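Local coordinates for protein L-ornithine N(5)-monooxygenase (Pseudomonas aeruginosa, PDB 3S5W) that hydroxylates the side-chain nitrogen of L-ornithine with FAD, NADPH and molecular oxygen, the first step in making hydroxamate siderophores such as pyoverdin, at residues Q50-A55 against R435-S440; V104-K109 against L133-S138; R295-Y300 against F417-H422; D399-T404 against K409-A414. All blocks are in the same frame, centred on the assembly; numbering follows the deposited sequence.

Interaction 1: Q50-A55 against R435-S440; sequences QERAQA and RAEEIS
Arg52 reaches from helix 40-56 to helix 432-447 and makes both hydrogen bonds of this contact with its guanidinium edge. Arg52 NE gives its hydrogen to Ser440 OG at 2.9 Å, the hydroxyl lying in the guanidinium plane. One turn back, Arg52 NH2 donates to the main-chain Glu437 O at 3.0 Å, from a position tilted off that carbonyl's plane. The Arg52 chain is extended from CG to NE, which carries the head across a gap where the nearest CA atoms, those of Arg52 and Ser440, are 8.0 Å apart. Ser440 OG is a relay: it accepts from Arg52 and donates to Ala436 O, 2.8 Å from Ser440 OG, on the face of that carbonyl opposite to the helical Ser440 N.

The charge pairing is looser. Glu437 OE2 stays 4.6 Å from Arg52 NH2, well out of the guanidinium plane, so attraction acts there without a directed bond. Nonpolar contact is slight: Arg52 CD lies against the Ser440 hydroxymethyl, and Arg52 NH2 beside the methylene Glu437 CG.

Arg52 NH1 is hydrogen-bonded to Gln56 OE1, further along its own helix. With three nitrogens engaged by neutral oxygens, the guanidinium is fixed in rotation, and its positive charge is probably only partly offset by Glu437.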
# COMPACT_ATOMS: atom_id res chain seq x y z
N GLN A 50 20.90 10.10 -2.17
CA GLN A 50 22.17 10.02 -1.43
C GLN A 50 23.33 9.41 -2.25
O GLN A 50 24.49 9.87 -2.13
CB GLN A 50 22.00 9.31 -0.07
CG GLN A 50 23.32 9.05 0.66
CD GLN A 50 23.14 8.42 2.02
OE1 GLN A 50 23.18 9.10 3.04
NE2 GLN A 50 22.92 7.11 2.04
N GLU A 51 23.03 8.38 -3.07
CA GLU A 51 24.04 7.78 -3.97
C GLU A 51 24.54 8.74 -5.04
O GLU A 51 25.70 8.66 -5.43
CB GLU A 51 23.52 6.51 -4.68
CG GLU A 51 23.13 5.39 -3.70
CD GLU A 51 22.70 4.06 -4.38
OE1 GLU A 51 22.53 4.01 -5.62
OE2 GLU A 51 22.53 3.06 -3.63
N ARG A 52 23.67 9.62 -5.51
CA ARG A 52 24.00 10.58 -6.55
C ARG A 52 24.74 11.82 -6.03
O ARG A 52 25.39 12.52 -6.81
CB ARG A 52 22.74 11.01 -7.29
CG ARG A 52 22.09 9.94 -8.14
CD ARG A 52 20.88 10.48 -8.87
NE ARG A 52 20.29 9.50 -9.79
CZ ARG A 52 20.70 9.24 -11.04
NH1 ARG A 52 21.73 9.89 -11.55
NH2 ARG A 52 20.06 8.34 -11.79
N ALA A 53 24.64 12.08 -4.72
CA ALA A 53 25.10 13.30 -4.08
C ALA A 53 26.59 13.60 -4.28
O ALA A 53 26.94 14.73 -4.62
CB ALA A 53 24.74 13.32 -2.59
N GLN A 54 27.46 12.60 -4.10
CA GLN A 54 28.90 12.84 -4.29
C GLN A 54 29.23 13.32 -5.71
O GLN A 54 29.87 14.37 -5.87
CB GLN A 54 29.76 11.64 -3.90
CG GLN A 54 31.02 12.06 -3.10
CD GLN A 54 32.23 11.19 -3.36
OE1 GLN A 54 32.17 10.21 -4.12
NE2 GLN A 54 33.35 11.53 -2.72
N ALA A 55 28.75 12.61 -6.73
CA ALA A 55 29.06 12.98 -8.10
C ALA A 55 28.29 14.19 -8.63
O ALA A 55 28.79 14.89 -9.49
CB ALA A 55 28.89 11.79 -9.03
N ARG A 435 12.90 2.49 -9.91
CA ARG A 435 12.11 3.73 -9.95
C ARG A 435 12.83 4.88 -9.21
O ARG A 435 12.82 6.03 -9.68
CB ARG A 435 10.73 3.50 -9.37
CG ARG A 435 9.79 4.69 -9.50
CD ARG A 435 8.37 4.24 -9.28
NE ARG A 435 7.97 4.08 -7.88
CZ ARG A 435 7.01 3.26 -7.48
NH1 ARG A 435 6.43 2.45 -8.37
NH2 ARG A 435 6.62 3.22 -6.21
N ALA A 436 13.45 4.57 -8.07
CA ALA A 436 14.18 5.58 -7.32
C ALA A 436 15.33 6.16 -8.16
O ALA A 436 15.56 7.37 -8.15
CB ALA A 436 14.74 4.98 -6.03
N GLU A 437 16.05 5.28 -8.86
CA GLU A 437 17.15 5.72 -9.73
C GLU A 437 16.59 6.57 -10.87
O GLU A 437 17.19 7.57 -11.27
CB GLU A 437 17.88 4.52 -10.31
CG GLU A 437 18.99 4.90 -11.29
CD GLU A 437 19.99 3.77 -11.48
OE1 GLU A 437 19.58 2.70 -11.98
OE2 GLU A 437 21.18 3.95 -11.13
N GLU A 438 15.42 6.19 -11.38
CA GLU A 438 14.82 6.92 -12.50
C GLU A 438 14.30 8.32 -12.10
O GLU A 438 14.57 9.32 -12.79
CB GLU A 438 13.73 6.10 -13.15
CG GLU A 438 14.29 4.85 -13.90
CD GLU A 438 13.19 3.92 -14.42
OE1 GLU A 438 12.02 4.10 -14.02
OE2 GLU A 438 13.50 3.01 -15.21
N ILE A 439 13.57 8.39 -10.99
CA ILE A 439 13.07 9.68 -10.49
C ILE A 439 14.23 10.59 -10.04
O ILE A 439 14.25 11.78 -10.36
CB ILE A 439 12.04 9.50 -9.38
CG1 ILE A 439 10.80 8.78 -9.91
CG2 ILE A 439 11.66 10.87 -8.77
CD1 ILE A 439 9.82 8.39 -8.86
N SER A 440 15.20 10.03 -9.30
CA SER A 440 16.33 10.83 -8.83
C SER A 440 17.16 11.39 -10.02
O SER A 440 17.56 12.56 -9.98
CB SER A 440 17.19 10.11 -7.79
OG SER A 440 17.85 9.00 -8.36

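Interaction 2: V104-K109 against L133-S138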
# COMPACT_ATOMS: atom_id res chain seq x y z
N VAL A 104 19.99 -7.83 3.41
CA VAL A 104 21.07 -8.70 3.92
C VAL A 104 21.97 -7.90 4.88
O VAL A 104 22.35 -8.39 5.94
CB VAL A 104 21.83 -9.42 2.80
CG1 VAL A 104 23.00 -10.26 3.34
CG2 VAL A 104 20.88 -10.30 2.02
N ASN A 105 22.28 -6.66 4.52
CA ASN A 105 23.13 -5.86 5.41
C ASN A 105 22.43 -5.53 6.72
O ASN A 105 23.04 -5.59 7.80
CB ASN A 105 23.69 -4.60 4.75
CG ASN A 105 24.91 -4.09 5.51
OD1 ASN A 105 25.81 -4.86 5.80
ND2 ASN A 105 24.90 -2.81 5.88
N TYR A 106 21.13 -5.23 6.62
CA TYR A 106 20.29 -5.03 7.77
C TYR A 106 20.39 -6.21 8.75
O TYR A 106 20.59 -6.00 9.96
CB TYR A 106 18.84 -4.75 7.31
CG TYR A 106 17.82 -5.10 8.35
CD1 TYR A 106 17.11 -6.30 8.28
CD2 TYR A 106 17.56 -4.24 9.41
CE1 TYR A 106 16.21 -6.64 9.25
CE2 TYR A 106 16.62 -4.57 10.39
CZ TYR A 106 15.95 -5.77 10.30
OH TYR A 106 15.03 -6.10 11.26
N LEU A 107 20.27 -7.44 8.24
CA LEU A 107 20.40 -8.64 9.08
C LEU A 107 21.78 -8.74 9.72
O LEU A 107 21.89 -9.04 10.91
CB LEU A 107 20.14 -9.91 8.25
CG LEU A 107 18.71 -10.10 7.73
CD1 LEU A 107 18.73 -11.33 6.77
CD2 LEU A 107 17.74 -10.28 8.90
N HIS A 108 22.80 -8.46 8.93
CA HIS A 108 24.17 -8.55 9.42
C HIS A 108 24.43 -7.52 10.53
O HIS A 108 25.03 -7.83 11.55
CB HIS A 108 25.16 -8.35 8.27
CG HIS A 108 26.58 -8.34 8.72
ND1 HIS A 108 27.29 -9.50 8.99
CD2 HIS A 108 27.41 -7.32 9.01
CE1 HIS A 108 28.50 -9.19 9.40
NE2 HIS A 108 28.60 -7.87 9.43
N LYS A 109 23.94 -6.31 10.33
CA LYS A 109 24.02 -5.25 11.35
C LYS A 109 23.28 -5.57 12.64
O LYS A 109 23.64 -5.03 13.69
CB LYS A 109 23.54 -3.90 10.79
CG LYS A 109 24.45 -3.32 9.68
CD LYS A 109 25.84 -2.90 10.20
CE LYS A 109 25.85 -1.41 10.49
NZ LYS A 109 27.25 -0.91 10.55
N LEU A 133 12.50 -1.41 7.40
CA LEU A 133 12.17 -0.09 6.86
C LEU A 133 12.47 1.03 7.87
O LEU A 133 13.02 2.07 7.49
CB LEU A 133 10.69 -0.05 6.47
CG LEU A 133 10.38 -0.90 5.24
CD1 LEU A 133 8.88 -0.93 5.04
CD2 LEU A 133 11.07 -0.37 3.94
N ARG A 134 12.10 0.79 9.13
CA ARG A 134 12.38 1.77 10.21
C ARG A 134 13.88 1.95 10.36
O ARG A 134 14.37 3.06 10.53
CB ARG A 134 11.76 1.30 11.51
CG ARG A 134 10.23 1.46 11.50
CD ARG A 134 9.55 0.79 12.67
NE ARG A 134 10.17 1.14 13.95
CZ ARG A 134 9.84 2.20 14.69
NH1 ARG A 134 8.87 3.03 14.30
NH2 ARG A 134 10.49 2.42 15.82
N TRP A 135 14.62 0.85 10.29
CA TRP A 135 16.07 0.92 10.42
C TRP A 135 16.68 1.73 9.26
O TRP A 135 17.50 2.61 9.51
CB TRP A 135 16.69 -0.47 10.51
CG TRP A 135 18.21 -0.46 10.52
CD1 TRP A 135 19.03 -0.20 11.59
CD2 TRP A 135 19.07 -0.73 9.41
NE1 TRP A 135 20.34 -0.29 11.21
CE2 TRP A 135 20.40 -0.62 9.88
CE3 TRP A 135 18.84 -1.05 8.05
CZ2 TRP A 135 21.51 -0.81 9.03
CZ3 TRP A 135 19.94 -1.25 7.21
CH2 TRP A 135 21.26 -1.14 7.71
N VAL A 136 16.25 1.48 8.03
CA VAL A 136 16.76 2.24 6.89
C VAL A 136 16.41 3.74 7.06
O VAL A 136 17.29 4.57 6.89
CB VAL A 136 16.24 1.72 5.54
CG1 VAL A 136 16.67 2.64 4.38
CG2 VAL A 136 16.80 0.29 5.26
N ALA A 137 15.14 4.03 7.35
CA ALA A 137 14.63 5.41 7.46
C ALA A 137 15.38 6.21 8.55
O ALA A 137 15.59 7.41 8.37
CB ALA A 137 13.11 5.42 7.74
N SER A 138 15.78 5.56 9.64
CA SER A 138 16.56 6.16 10.72
C SER A 138 17.94 6.68 10.28
O SER A 138 18.62 7.35 11.06
CB SER A 138 16.74 5.19 11.91
OG SER A 138 17.80 4.28 11.63
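Tyr106 and Trp135 form the close part of this contact, between helix 103-109 and helix 126-137, whose local axes cross at 89° and come no nearer than 10.9 Å. The indole bridges that distance. Its CG lies anti to the backbone N (chi1 175°), which sends the six-membered ring out to the other helix, where one face covers the base of Tyr106. Tyr106 CA sits above this face, 4.2 Å from the ring centroid, in a CH-pi contact; Tyr106 CB touches CZ3 of Trp135 at 3.7 Å. Further out, Tyr106 CD2 rests on the same face near its rim, 3.7 Å from Trp135 CE3. The Tyr106 and Trp135 side chains run past one another, each heading for the other's helix, with ring planes at 56°, neither stacked nor edge-to-face.

Packing thins toward the far end of the indole, on the solvent side. The aliphatic root of exposed Lys109 crosses it at about a right angle, Lys109 CG coming 3.9 Å from Trp135 CZ2, and the chain then bends at chi2 and chi3 so that the ammonium leads away from the contact. At the indole's edge Asn105 ND2 is 4.4 Å from Trp135 CH2, while its hydrogen bond goes to Pro100 O. No hydrogen bond joins the two segments.

The neighbours finish the setting: Tyr106 OH is hydrogen-bonded to Asp131 of helix 126-137 and to Arg112, and His110 and His139 meet Trp135 edge-to-face. Val136, next in sequence to Trp135, packs on Ile43 and Ile47 of helix 40-56, and Leu107 packs on helix 113-119.

Interaction 3: R295-Y300 against F417-H422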
# COMPACT_ATOMS: atom_id res chain seq x y z
N ARG A 295 -5.40 -4.77 -21.60
CA ARG A 295 -5.43 -6.22 -21.84
C ARG A 295 -4.37 -6.96 -20.97
O ARG A 295 -4.69 -7.95 -20.30
CB ARG A 295 -5.22 -6.56 -23.33
CG ARG A 295 -5.62 -8.00 -23.70
CD ARG A 295 -4.97 -8.56 -24.98
NE ARG A 295 -3.50 -8.53 -25.00
CZ ARG A 295 -2.68 -9.34 -24.32
NH1 ARG A 295 -3.14 -10.26 -23.48
NH2 ARG A 295 -1.37 -9.20 -24.46
N LEU A 296 -3.13 -6.48 -21.02
CA LEU A 296 -2.03 -7.02 -20.17
C LEU A 296 -2.41 -6.98 -18.69
O LEU A 296 -2.23 -7.98 -17.98
CB LEU A 296 -0.71 -6.28 -20.41
CG LEU A 296 0.00 -6.51 -21.76
CD1 LEU A 296 0.96 -5.35 -22.06
CD2 LEU A 296 0.73 -7.89 -21.80
N LEU A 297 -2.98 -5.87 -18.24
CA LEU A 297 -3.35 -5.75 -16.82
C LEU A 297 -4.46 -6.71 -16.42
O LEU A 297 -4.42 -7.27 -15.31
CB LEU A 297 -3.67 -4.30 -16.43
CG LEU A 297 -2.45 -3.37 -16.49
CD1 LEU A 297 -2.86 -1.89 -16.56
CD2 LEU A 297 -1.49 -3.60 -15.32
N ARG A 298 -5.45 -6.90 -17.30
CA ARG A 298 -6.49 -7.89 -17.10
C ARG A 298 -5.90 -9.32 -17.08
O ARG A 298 -6.23 -10.11 -16.18
CB ARG A 298 -7.51 -7.78 -18.24
CG ARG A 298 -8.93 -8.24 -17.94
CD ARG A 298 -9.98 -7.37 -18.72
NE ARG A 298 -9.65 -7.26 -20.15
CZ ARG A 298 -9.45 -6.12 -20.83
NH1 ARG A 298 -9.56 -4.93 -20.24
NH2 ARG A 298 -9.13 -6.18 -22.11
N GLU A 299 -5.03 -9.63 -18.05
CA GLU A 299 -4.42 -10.97 -18.14
C GLU A 299 -3.70 -11.37 -16.85
O GLU A 299 -3.74 -12.52 -16.43
CB GLU A 299 -3.43 -11.05 -19.31
CG GLU A 299 -2.90 -12.50 -19.59
CD GLU A 299 -1.81 -12.58 -20.68
OE1 GLU A 299 -1.66 -11.62 -21.47
OE2 GLU A 299 -1.07 -13.61 -20.74
N TYR A 300 -2.99 -10.42 -16.25
CA TYR A 300 -2.13 -10.70 -15.09
C TYR A 300 -2.71 -10.18 -13.78
O TYR A 300 -1.99 -10.03 -12.79
CB TYR A 300 -0.74 -10.09 -15.34
CG TYR A 300 0.08 -10.85 -16.38
CD1 TYR A 300 0.85 -11.96 -16.01
CD2 TYR A 300 0.06 -10.48 -17.73
CE1 TYR A 300 1.59 -12.67 -16.94
CE2 TYR A 300 0.82 -11.18 -18.68
CZ TYR A 300 1.58 -12.28 -18.28
OH TYR A 300 2.34 -12.99 -19.19
N PHE A 417 0.88 5.66 -8.51
CA PHE A 417 -0.38 6.12 -9.13
C PHE A 417 -0.44 5.86 -10.62
O PHE A 417 -1.24 6.47 -11.35
CB PHE A 417 -0.59 7.61 -8.79
CG PHE A 417 -0.94 7.80 -7.36
CD1 PHE A 417 -2.28 7.73 -6.96
CD2 PHE A 417 0.06 7.90 -6.38
CE1 PHE A 417 -2.63 7.82 -5.61
CE2 PHE A 417 -0.28 8.00 -5.02
CZ PHE A 417 -1.63 7.95 -4.63
N SER A 418 0.46 5.00 -11.09
CA SER A 418 0.61 4.84 -12.52
C SER A 418 0.65 3.38 -12.95
O SER A 418 1.29 3.04 -13.92
CB SER A 418 1.84 5.63 -12.99
OG SER A 418 2.97 5.28 -12.21
N GLN A 419 -0.07 2.52 -12.24
CA GLN A 419 -0.25 1.13 -12.69
C GLN A 419 -0.74 1.04 -14.16
O GLN A 419 -0.23 0.20 -14.92
CB GLN A 419 -1.20 0.38 -11.78
CG GLN A 419 -1.51 -1.06 -12.21
CD GLN A 419 -2.43 -1.72 -11.24
OE1 GLN A 419 -3.64 -1.76 -11.45
NE2 GLN A 419 -1.88 -2.19 -10.13
N ALA A 420 -1.70 1.90 -14.53
CA ALA A 420 -2.27 1.87 -15.90
C ALA A 420 -1.21 1.97 -17.01
O ALA A 420 -1.36 1.36 -18.07
CB ALA A 420 -3.38 2.94 -16.10
N SER A 421 -0.13 2.69 -16.75
CA SER A 421 0.91 2.91 -17.76
C SER A 421 2.23 2.20 -17.50
O SER A 421 3.05 2.03 -18.41
CB SER A 421 1.18 4.42 -17.90
OG SER A 421 1.51 5.02 -16.65
N HIS A 422 2.50 1.86 -16.25
CA HIS A 422 3.82 1.33 -15.86
C HIS A 422 3.77 -0.11 -15.33
O HIS A 422 4.80 -0.70 -15.09
CB HIS A 422 4.45 2.21 -14.76
CG HIS A 422 4.86 3.57 -15.24
ND1 HIS A 422 6.18 3.93 -15.39
CD2 HIS A 422 4.13 4.64 -15.62
CE1 HIS A 422 6.24 5.19 -15.80
NE2 HIS A 422 5.01 5.63 -15.97
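Leu297, near the C-terminal end of helix 290-299, is the residue of segment 295-300 that meets the short helix 419-422. Before it in sequence, Arg295 faces elsewhere and forms a salt bridge with Glu299 one turn on, Arg295 NH1 standing 2.8 Å from Glu299 OE1 and meeting that oxygen from above the carboxylate plane. This pair lies on the exposed side of the helix.

At Leu297 the side chain points across the gap, with CG beside the backbone N (chi1 -67°) and both methyl groups forward. Leu297 CD1 lies 3.7 Å from the main-chain Gln419 O and 3.9 Å from Ala420 CA, so it rests on backbone at the first turn of the facing helix. Leu297 CD2 meets Gln419 CG at 4.0 Å, touching the aliphatic part of a side chain that runs extended past it. The methyl contacts are entirely van der Waals, and no hydrogen bond links the segments. Leu297 also packs on Ile285 of helix 279-287. After Glu299 the helix ends, and Tyr300 is the first residue to leave helical torsions; its side chain packs on Leu424.

On the other side of the contact, Ser418 O receives both Ser421 N and His422 N, closing the first turn of helix 419-422. The Gln419 amide is hydrogen-bonded through NE2 to the OH of Tyr305, a residue of the NADP(+) site, and the Gln419 side chain is about 8 Å from the bound NADP at the nearest atoms. Leu297 thus packs on a second-shell element of the cofactor cleft in this FAD- and NADPH-dependent N-hydroxylating monooxygenase.

Interaction 4: D399-T404 against K409-A414. With PO4 (phosphate ion), chain G.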
# COMPACT_ATOMS: atom_id res chain seq x y z
N ASP A 399 9.30 8.84 -16.76
CA ASP A 399 10.05 9.17 -15.53
C ASP A 399 9.20 9.56 -14.30
O ASP A 399 9.73 10.08 -13.31
CB ASP A 399 11.11 10.26 -15.83
CG ASP A 399 10.47 11.61 -16.22
OD1 ASP A 399 9.24 11.64 -16.44
OD2 ASP A 399 11.21 12.61 -16.31
N TYR A 400 7.89 9.32 -14.37
CA TYR A 400 6.93 9.52 -13.28
C TYR A 400 6.59 11.01 -13.04
O TYR A 400 5.97 11.34 -12.05
CB TYR A 400 7.37 8.82 -11.98
CG TYR A 400 7.57 7.34 -12.18
CD1 TYR A 400 6.48 6.46 -12.10
CD2 TYR A 400 8.84 6.82 -12.48
CE1 TYR A 400 6.64 5.06 -12.31
CE2 TYR A 400 9.02 5.43 -12.69
CZ TYR A 400 7.89 4.56 -12.59
OH TYR A 400 8.03 3.20 -12.79
N ARG A 401 6.95 11.86 -13.99
CA ARG A 401 6.68 13.29 -13.90
C ARG A 401 5.32 13.61 -14.52
O ARG A 401 5.03 13.17 -15.65
CB ARG A 401 7.80 14.06 -14.60
CG ARG A 401 7.70 15.54 -14.36
CD ARG A 401 8.96 16.18 -14.76
NE ARG A 401 8.76 17.62 -14.85
CZ ARG A 401 9.67 18.45 -15.34
NH1 ARG A 401 10.84 17.97 -15.77
NH2 ARG A 401 9.42 19.76 -15.37
N LEU A 402 4.49 14.32 -13.76
CA LEU A 402 3.18 14.80 -14.20
C LEU A 402 3.39 15.84 -15.29
O LEU A 402 4.17 16.77 -15.11
CB LEU A 402 2.39 15.46 -13.04
CG LEU A 402 2.05 14.66 -11.78
CD1 LEU A 402 0.85 15.24 -11.03
CD2 LEU A 402 1.78 13.21 -12.14
N GLN A 403 2.72 15.67 -16.42
CA GLN A 403 2.84 16.64 -17.50
C GLN A 403 2.04 17.90 -17.15
O GLN A 403 0.86 17.82 -16.78
CB GLN A 403 2.45 16.07 -18.89
CG GLN A 403 2.65 17.05 -20.11
CD GLN A 403 4.04 17.77 -20.19
OE1 GLN A 403 4.60 18.23 -19.18
NE2 GLN A 403 4.56 17.89 -21.41
N THR A 404 2.72 19.03 -17.22
CA THR A 404 2.13 20.35 -16.98
C THR A 404 2.26 21.22 -18.24
O THR A 404 3.12 20.95 -19.08
CB THR A 404 2.82 21.07 -15.79
OG1 THR A 404 4.12 21.51 -16.18
CG2 THR A 404 2.96 20.16 -14.57
N LYS A 409 6.98 25.71 -14.18
CA LYS A 409 8.43 25.51 -14.30
C LYS A 409 8.97 24.49 -13.28
O LYS A 409 10.16 24.14 -13.31
CB LYS A 409 9.16 26.85 -14.11
CG LYS A 409 8.69 27.99 -15.03
CD LYS A 409 9.29 27.88 -16.42
CE LYS A 409 10.76 28.32 -16.42
NZ LYS A 409 11.40 28.11 -17.74
N VAL A 410 8.11 24.07 -12.36
CA VAL A 410 8.49 23.13 -11.31
C VAL A 410 8.20 21.71 -11.79
O VAL A 410 7.34 21.50 -12.66
CB VAL A 410 7.73 23.40 -9.99
CG1 VAL A 410 8.14 24.74 -9.41
CG2 VAL A 410 6.24 23.34 -10.21
N ALA A 411 8.91 20.74 -11.21
CA ALA A 411 8.71 19.32 -11.54
C ALA A 411 7.92 18.68 -10.40
O ALA A 411 8.25 18.86 -9.23
CB ALA A 411 10.07 18.64 -11.72
N ILE A 412 6.85 17.97 -10.76
CA ILE A 412 6.05 17.20 -9.80
C ILE A 412 6.06 15.71 -10.22
O ILE A 412 5.71 15.38 -11.35
CB ILE A 412 4.60 17.70 -9.75
CG1 ILE A 412 4.58 19.23 -9.47
CG2 ILE A 412 3.78 16.89 -8.71
CD1 ILE A 412 3.29 19.90 -9.81
N TYR A 413 6.48 14.85 -9.30
CA TYR A 413 6.52 13.40 -9.56
C TYR A 413 5.50 12.72 -8.65
O TYR A 413 5.16 13.24 -7.58
CB TYR A 413 7.92 12.87 -9.27
CG TYR A 413 9.01 13.47 -10.12
CD1 TYR A 413 9.63 14.68 -9.77
CD2 TYR A 413 9.45 12.83 -11.28
CE1 TYR A 413 10.65 15.24 -10.55
CE2 TYR A 413 10.48 13.38 -12.06
CZ TYR A 413 11.07 14.59 -11.68
OH TYR A 413 12.08 15.14 -12.46
N ALA A 414 4.99 11.55 -9.07
CA ALA A 414 4.09 10.77 -8.23
C ALA A 414 4.51 9.30 -8.28
O ALA A 414 4.88 8.83 -9.32
CB ALA A 414 2.66 10.94 -8.70
P PO4 G . 11.85 21.03 -17.55
O1 PO4 G . 12.57 19.97 -16.73
O2 PO4 G . 10.97 21.85 -16.63
O3 PO4 G . 12.88 21.91 -18.22
O4 PO4 G . 10.99 20.38 -18.62
O HOH W 1 6.05 18.24 -13.53
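A water is gripped by three groups: it accepts from Arg401 NE at 3.1 Å and from Ile412 N at 2.9 Å, and donates to Leu402 O. It thereby links the two backbones where they begin to part. Next to it, Leu402 N donates to Ile412 O at 2.9 Å, and Ala414 N to Tyr400 O at 3.1 Å. The two bonds flank Arg401 and Tyr413, which form a single beta bridge; the same carbonyls also take CA-H...O contacts from these residues. The bridge lays the 399-404 loop on strand 411-414, which also pairs in parallel with strand 183-186 of the mixed sheet.

Arg401 runs extended, CG anti to the backbone N (chi1 -171°), over one face of the Tyr413 ring near its rim. One guanidinium face then covers Ala411 CB, while its edge holds a phosphate, probably from the crystallisation liquor: Arg401 NH1 donates to phosphate O1 at 2.8 Å, in a nearly straight bond (169°), and Arg401 NH2 to phosphate O2. His446 also binds this ion. Asp399 O lies at the Tyr413 ring edge, 3.4 Å from Tyr413 CD2, and Ser442 joins Tyr413 OH to Asp399 OD2. Elsewhere, Leu402 packs its methyl groups separately, CD1 on Ile412 CG2 and CD2 on Ala414 CB.

Along the chain, interaction 1 closes the widest loop, from helix 40-56 to helix 432-447, and the other three are nested inside it. Interaction 2 comes first and is complete before interaction 3 opens; interaction 4 lies within the loop closed by interaction 3. Tyr400 of interaction 4 is the meeting point: it packs on Arg435, Glu438 and Ile439 of interaction 1 and stacks on His422 of interaction 3. Strand 411-414, helix 419-422 and helix 432-447 follow one another, so this late part of the chain runs from the mixed sheet past the NADP-side helix to helix 432-447. Interaction 2 touches none of the others; its centre is about 19 Å from that of interaction 1 and 31 to 32 Å from those of interactions 4 and 3.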